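Amino acid ABC superfamily ATP binding cassette transporter, binding protein (PDB 4H5G) binds L-arginine and probably delivers it to the membrane permease of an amino acid ABC transporter. Local coordinates at residues K13-T18 / K74-V79; F94-Y99 / K217-L222. All coordinates share one frame; numbering follows the deposited sequence.

Interaction 1. Residues K13-T18 / K74-V79; sequences KLVVAT and KADLAV. With EDO (1,2-ethanediol), chain J.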
loop_
_atom_site.group_PDB
_atom_site.type_symbol
_atom_site.label_atom_id
_atom_site.label_comp_id
_atom_site.label_asym_id
_atom_site.label_seq_id
_atom_site.Cartn_x
_atom_site.Cartn_y
_atom_site.Cartn_z
ATOM N N LYS A 13 9.432 -0.740 -21.913
ATOM C CA LYS A 13 8.666 -1.169 -20.742
ATOM C C LYS A 13 8.796 -0.215 -19.567
ATOM O O LYS A 13 9.816 0.447 -19.404
ATOM C CB LYS A 13 9.102 -2.564 -20.314
ATOM C CG LYS A 13 10.542 -2.645 -19.856
ATOM C CD LYS A 13 10.891 -4.048 -19.345
ATOM C CE LYS A 13 12.398 -4.202 -19.179
ATOM N NZ LYS A 13 13.000 -3.089 -18.374
ATOM N N LEU A 14 7.756 -0.171 -18.741
ATOM C CA LEU A 14 7.774 0.607 -17.503
ATOM C C LEU A 14 7.836 -0.382 -16.346
ATOM O O LEU A 14 6.919 -1.180 -16.168
ATOM C CB LEU A 14 6.490 1.427 -17.402
ATOM C CG LEU A 14 6.302 2.224 -16.110
ATOM C CD1 LEU A 14 7.243 3.444 -16.065
ATOM C CD2 LEU A 14 4.832 2.666 -15.977
ATOM N N VAL A 15 8.915 -0.364 -15.569
ATOM C CA VAL A 15 9.076 -1.364 -14.510
ATOM C C VAL A 15 8.612 -0.746 -13.201
ATOM O O VAL A 15 9.095 0.303 -12.810
ATOM C CB VAL A 15 10.542 -1.826 -14.396
ATOM C CG1 VAL A 15 10.694 -2.849 -13.273
ATOM C CG2 VAL A 15 11.021 -2.400 -15.734
ATOM N N VAL A 16 7.661 -1.393 -12.535
ATOM C CA VAL A 16 7.069 -0.836 -11.324
ATOM C C VAL A 16 7.269 -1.813 -10.175
ATOM O O VAL A 16 6.815 -2.951 -10.248
ATOM C CB VAL A 16 5.551 -0.599 -11.530
ATOM C CG1 VAL A 16 4.887 -0.153 -10.226
ATOM C CG2 VAL A 16 5.290 0.413 -12.650
ATOM N N ALA A 17 7.951 -1.368 -9.121
ATOM C CA ALA A 17 8.179 -2.190 -7.930
ATOM C C ALA A 17 6.947 -2.125 -7.031
ATOM O O ALA A 17 6.408 -1.047 -6.777
ATOM C CB ALA A 17 9.403 -1.709 -7.181
ATOM N N THR A 18 6.496 -3.277 -6.545
ATOM C CA THR A 18 5.327 -3.307 -5.665
ATOM C C THR A 18 5.407 -4.496 -4.712
ATOM O O THR A 18 6.253 -5.363 -4.861
ATOM C CB THR A 18 3.991 -3.353 -6.445
ATOM O OG1 THR A 18 2.928 -2.935 -5.585
ATOM C CG2 THR A 18 3.673 -4.773 -6.944
ATOM N N LYS A 74 16.412 -0.873 -9.902
ATOM C CA LYS A 74 15.755 -2.126 -10.290
ATOM C C LYS A 74 14.359 -1.872 -10.862
ATOM O O LYS A 74 13.762 -2.757 -11.470
ATOM C CB LYS A 74 15.622 -3.070 -9.086
ATOM C CG LYS A 74 16.914 -3.335 -8.319
ATOM C CD LYS A 74 17.909 -4.140 -9.143
ATOM C CE LYS A 74 19.251 -4.235 -8.422
ATOM N NZ LYS A 74 19.882 -2.888 -8.274
ATOM N N ALA A 75 13.838 -0.668 -10.637
ATOM C CA ALA A 75 12.544 -0.265 -11.183
ATOM C C ALA A 75 12.539 1.221 -11.515
ATOM O O ALA A 75 13.360 1.970 -10.991
ATOM C CB ALA A 75 11.410 -0.605 -10.195
ATOM N N ASP A 76 11.599 1.632 -12.363
ATOM C CA ASP A 76 11.434 3.034 -12.758
ATOM C C ASP A 76 10.563 3.805 -11.779
ATOM O O ASP A 76 10.735 5.009 -11.582
ATOM C CB ASP A 76 10.759 3.103 -14.133
ATOM C CG ASP A 76 11.571 2.456 -15.223
ATOM O OD1 ASP A 76 12.731 2.875 -15.442
ATOM O OD2 ASP A 76 11.051 1.518 -15.867
ATOM N N LEU A 77 9.598 3.097 -11.202
ATOM C CA LEU A 77 8.647 3.685 -10.269
ATOM C C LEU A 77 8.416 2.688 -9.145
ATOM O O LEU A 77 8.598 1.493 -9.328
ATOM C CB LEU A 77 7.300 3.919 -10.960
ATOM C CG LEU A 77 7.211 4.889 -12.141
ATOM C CD1 LEU A 77 5.776 4.855 -12.694
ATOM C CD2 LEU A 77 7.588 6.303 -11.704
ATOM N N ALA A 78 7.978 3.174 -7.991
ATOM C CA ALA A 78 7.458 2.275 -6.955
ATOM C C ALA A 78 6.015 2.677 -6.690
ATOM O O ALA A 78 5.720 3.853 -6.471
ATOM C CB ALA A 78 8.294 2.366 -5.696
ATOM N N VAL A 79 5.113 1.701 -6.732
ATOM C CA VAL A 79 3.685 1.954 -6.495
ATOM C C VAL A 79 3.214 0.829 -5.594
ATOM O O VAL A 79 3.123 -0.322 -6.021
ATOM C CB VAL A 79 2.876 1.950 -7.798
ATOM C CG1 VAL A 79 1.419 2.340 -7.517
ATOM C CG2 VAL A 79 3.473 2.928 -8.834
HETATM C C1 EDO J . 15.454 6.330 -15.844
HETATM O O1 EDO J . 16.287 5.743 -16.849
HETATM C C2 EDO J . 14.017 5.873 -16.054
HETATM O O2 EDO J . 13.293 5.949 -14.822
#
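Asp76 and Val15 grip each other twice. Val15 N donates an almost straight bond to Asp76 OD2 (2.9 Å, 174° at the hydrogen), meeting its anti lone pair. In return Val15 O takes two donors, Asp76 N at 2.9 Å and Leu77 N at 3.3 Å. The carboxylate reaches Val15 because CG lies beside its own backbone N (chi1 -62°). Asp76 OD2 also forms a salt bridge with Lys11, outside the two segments. An ethanediol molecule, probably from the crystallisation liquor, makes a weak bond through O2 to Asp76 OD1. Ala17 N bonds to Leu77 O and Val79 N to Ala17 O. These are parallel strand bonds that pair Val16 with Leu77 and Ala17 with Ala78. They join strand 13-18, the middle of three, to edge strand 77-78 in one lobe of a type II periplasmic binding protein fold. Thr18 OG1 donates to Val79 O at 2.7 Å, in the plane of that carbonyl. On one face, against helix 40-52, Leu14 CD1 meets Leu77 CD1 at 3.9 Å, and Val16 CG1 lies 3.7 Å from Val79 CG2. On the other face Ala17 CB touches Ala75 CB at 3.8 Å, beside helix 66-71.

Interaction 2. Residues F94-Y99 / K217-L222; sequences FSIPYY and KVIQKL. With EDO (1,2-ethanediol), chain K.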
loop_
_atom_site.group_PDB
_atom_site.type_symbol
_atom_site.label_atom_id
_atom_site.label_comp_id
_atom_site.label_asym_id
_atom_site.label_seq_id
_atom_site.Cartn_x
_atom_site.Cartn_y
_atom_site.Cartn_z
ATOM N N PHE A 94 7.959 12.409 -5.275
ATOM C CA PHE A 94 6.676 11.726 -5.345
ATOM C C PHE A 94 5.775 12.435 -6.324
ATOM O O PHE A 94 5.873 13.658 -6.525
ATOM C CB PHE A 94 5.983 11.693 -3.974
ATOM C CG PHE A 94 6.543 10.665 -3.029
ATOM C CD1 PHE A 94 7.573 10.989 -2.165
ATOM C CD2 PHE A 94 6.031 9.372 -3.004
ATOM C CE1 PHE A 94 8.091 10.040 -1.289
ATOM C CE2 PHE A 94 6.541 8.419 -2.131
ATOM C CZ PHE A 94 7.569 8.758 -1.270
ATOM N N SER A 95 4.884 11.651 -6.915
ATOM C CA SER A 95 3.811 12.176 -7.748
ATOM C C SER A 95 2.876 12.932 -6.821
ATOM O O SER A 95 2.988 12.836 -5.594
ATOM C CB SER A 95 3.043 11.019 -8.392
ATOM O OG SER A 95 2.248 10.363 -7.432
ATOM N N ILE A 96 1.949 13.687 -7.405
ATOM C CA ILE A 96 0.811 14.187 -6.640
ATOM C C ILE A 96 0.097 12.981 -6.009
ATOM O O ILE A 96 0.193 11.863 -6.509
ATOM C CB ILE A 96 -0.151 14.998 -7.533
ATOM C CG1 ILE A 96 -0.741 14.115 -8.637
ATOM C CG2 ILE A 96 0.564 16.248 -8.082
ATOM C CD1 ILE A 96 -1.741 14.848 -9.555
ATOM N N PRO A 97 -0.626 13.193 -4.896
ATOM C CA PRO A 97 -1.314 12.047 -4.286
ATOM C C PRO A 97 -2.326 11.441 -5.264
ATOM O O PRO A 97 -2.960 12.201 -6.001
ATOM C CB PRO A 97 -2.103 12.684 -3.136
ATOM C CG PRO A 97 -1.442 13.963 -2.863
ATOM C CD PRO A 97 -0.781 14.432 -4.117
ATOM N N TYR A 98 -2.474 10.121 -5.271
ATOM C CA TYR A 98 -3.555 9.508 -6.043
ATOM C C TYR A 98 -4.711 9.034 -5.175
ATOM O O TYR A 98 -5.833 8.863 -5.658
ATOM C CB TYR A 98 -3.031 8.365 -6.930
ATOM C CG TYR A 98 -2.362 7.215 -6.217
ATOM C CD1 TYR A 98 -3.114 6.182 -5.673
ATOM C CD2 TYR A 98 -0.968 7.136 -6.123
ATOM C CE1 TYR A 98 -2.512 5.103 -5.042
ATOM C CE2 TYR A 98 -0.348 6.044 -5.487
ATOM C CZ TYR A 98 -1.135 5.037 -4.960
ATOM O OH TYR A 98 -0.540 3.939 -4.341
ATOM N N TYR A 99 -4.444 8.814 -3.886
ATOM C CA TYR A 99 -5.498 8.424 -2.945
ATOM C C TYR A 99 -5.072 8.709 -1.510
ATOM O O TYR A 99 -3.923 8.478 -1.138
ATOM C CB TYR A 99 -5.821 6.929 -3.077
ATOM C CG TYR A 99 -7.194 6.558 -2.547
ATOM C CD1 TYR A 99 -8.344 6.993 -3.190
ATOM C CD2 TYR A 99 -7.344 5.777 -1.411
ATOM C CE1 TYR A 99 -9.609 6.666 -2.720
ATOM C CE2 TYR A 99 -8.607 5.448 -0.933
ATOM C CZ TYR A 99 -9.731 5.897 -1.595
ATOM O OH TYR A 99 -10.992 5.566 -1.134
ATOM N N LYS A 217 0.047 13.740 -14.682
ATOM C CA LYS A 217 -1.020 13.978 -15.652
ATOM C C LYS A 217 -2.023 12.829 -15.610
ATOM O O LYS A 217 -3.245 13.041 -15.590
ATOM C CB LYS A 217 -0.431 14.119 -17.060
ATOM C CG LYS A 217 -1.472 14.154 -18.160
ATOM C CD LYS A 217 -0.794 14.094 -19.522
ATOM C CE LYS A 217 -1.824 13.986 -20.628
ATOM N NZ LYS A 217 -2.613 15.243 -20.720
ATOM N N VAL A 218 -1.503 11.606 -15.580
ATOM C CA VAL A 218 -2.380 10.432 -15.529
ATOM C C VAL A 218 -3.179 10.410 -14.227
ATOM O O VAL A 218 -4.397 10.180 -14.235
ATOM C CB VAL A 218 -1.566 9.139 -15.686
ATOM C CG1 VAL A 218 -2.453 7.907 -15.468
ATOM C CG2 VAL A 218 -0.947 9.101 -17.086
ATOM N N ILE A 219 -2.498 10.666 -13.113
ATOM C CA ILE A 219 -3.165 10.654 -11.799
ATOM C C ILE A 219 -4.225 11.741 -11.688
ATOM O O ILE A 219 -5.315 11.511 -11.148
ATOM C CB ILE A 219 -2.151 10.785 -10.638
ATOM C CG1 ILE A 219 -1.367 9.480 -10.489
ATOM C CG2 ILE A 219 -2.859 11.099 -9.317
ATOM C CD1 ILE A 219 -0.204 9.606 -9.527
ATOM N N GLN A 220 -3.930 12.923 -12.209
ATOM C CA GLN A 220 -4.914 14.008 -12.119
ATOM C C GLN A 220 -6.171 13.633 -12.891
ATOM O O GLN A 220 -7.298 13.911 -12.465
ATOM C CB GLN A 220 -4.344 15.341 -12.628
ATOM C CG GLN A 220 -5.250 16.534 -12.290
ATOM C CD GLN A 220 -5.433 16.750 -10.777
ATOM O OE1 GLN A 220 -4.525 17.239 -10.094
ATOM N NE2 GLN A 220 -6.614 16.381 -10.253
ATOM N N LYS A 221 -5.983 12.991 -14.036
ATOM C CA LYS A 221 -7.133 12.571 -14.840
ATOM C C LYS A 221 -7.950 11.496 -14.115
ATOM O O LYS A 221 -9.187 11.529 -14.121
ATOM C CB LYS A 221 -6.642 12.069 -16.196
ATOM C CG LYS A 221 -7.641 11.232 -16.948
ATOM C CD LYS A 221 -8.550 12.086 -17.767
ATOM C CE LYS A 221 -8.971 11.325 -19.014
ATOM N NZ LYS A 221 -9.566 12.249 -20.016
ATOM N N LEU A 222 -7.269 10.553 -13.482
ATOM C CA LEU A 222 -7.962 9.508 -12.702
ATOM C C LEU A 222 -8.775 10.119 -11.563
ATOM O O LEU A 222 -9.943 9.776 -11.367
ATOM C CB LEU A 222 -6.961 8.494 -12.130
ATOM C CG LEU A 222 -6.161 7.660 -13.130
ATOM C CD1 LEU A 222 -5.096 6.861 -12.389
ATOM C CD2 LEU A 222 -7.068 6.721 -13.914
HETATM C C1 EDO K . -3.781 12.879 -24.177
HETATM O O1 EDO K . -2.472 12.364 -23.894
HETATM C C2 EDO K . -4.359 13.621 -22.978
HETATM O O2 EDO K . -4.243 15.040 -23.154
#
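Ile219 meets Ser95, Ile96, Pro97 and Tyr98 with its two branches. Its CG2 methyl lies 3.7 Å from Ile96 CG1 and 3.6 Å from Tyr98 CB. The same methyl is 3.5 Å from Pro97 O. The other branch, with CG1 beside the backbone N (chi1 -72°), carries CD1 to within 3.3 Å of Ser95 OG. CD1 also lies obliquely against the Tyr98 ring. Ile96 and Ile219 run alongside each other, pointing opposite ways. At the outer edge Ile96 CD1 reaches 3.7 Å from Gln220 OE1, and Gln220 lies roughly perpendicular to Ile96. Residues 94-99 begin the crossover from the first lobe to the second, as in the two-stranded hinge of type II periplasmic binding proteins. Helix 209-225, near the C-terminus of the chain, lies against them on the first lobe. Polar bonds hold the loop around this apolar centre. Ser95 OG donates to Ile96 O at 2.7 Å, a bond within the loop, and is also bonded to Val202 N. Ile96 N bonds to Asp216 and Pro97 O receives Lys223 NZ, while Gln220 NE2 bonds to Asp224 OD1, one turn on in its own helix. The Tyr98 ring leads away from the helix to meet the ring of Tyr228, since CG sits between the backbone N and the carbonyl carbon (chi1 60°). At the start of the helix segment, Lys217 NZ makes a weak bond of 2.9 Å to O2 of an ethanediol molecule, which also bonds Glu51 of helix 40-52.

In the fold
Interaction 1 closes before interaction 2 opens along the chain, and their centres lie 16 Å apart. They meet directly where Val79 CG1 packs 4.1 Å from Tyr98 OH. Helix 40-52 lies against both: Asp41 and Met44 touch Val79, Met44 also touches Tyr98 and Leu222, and Asp41 OD1 makes a weak hydrogen bond to Tyr98 OH. In interaction 1 the side chain of Thr18 is about 5 Å from the bound arginine. In interaction 2 the side chain of Tyr98 is about 8 Å from the bound arginine. Thr18, at the C-terminal end of strand 13-18, brings that end of the sheet near the ligand, while 94-99 begins the crossover to the second lobe, with 217-222 packed against it.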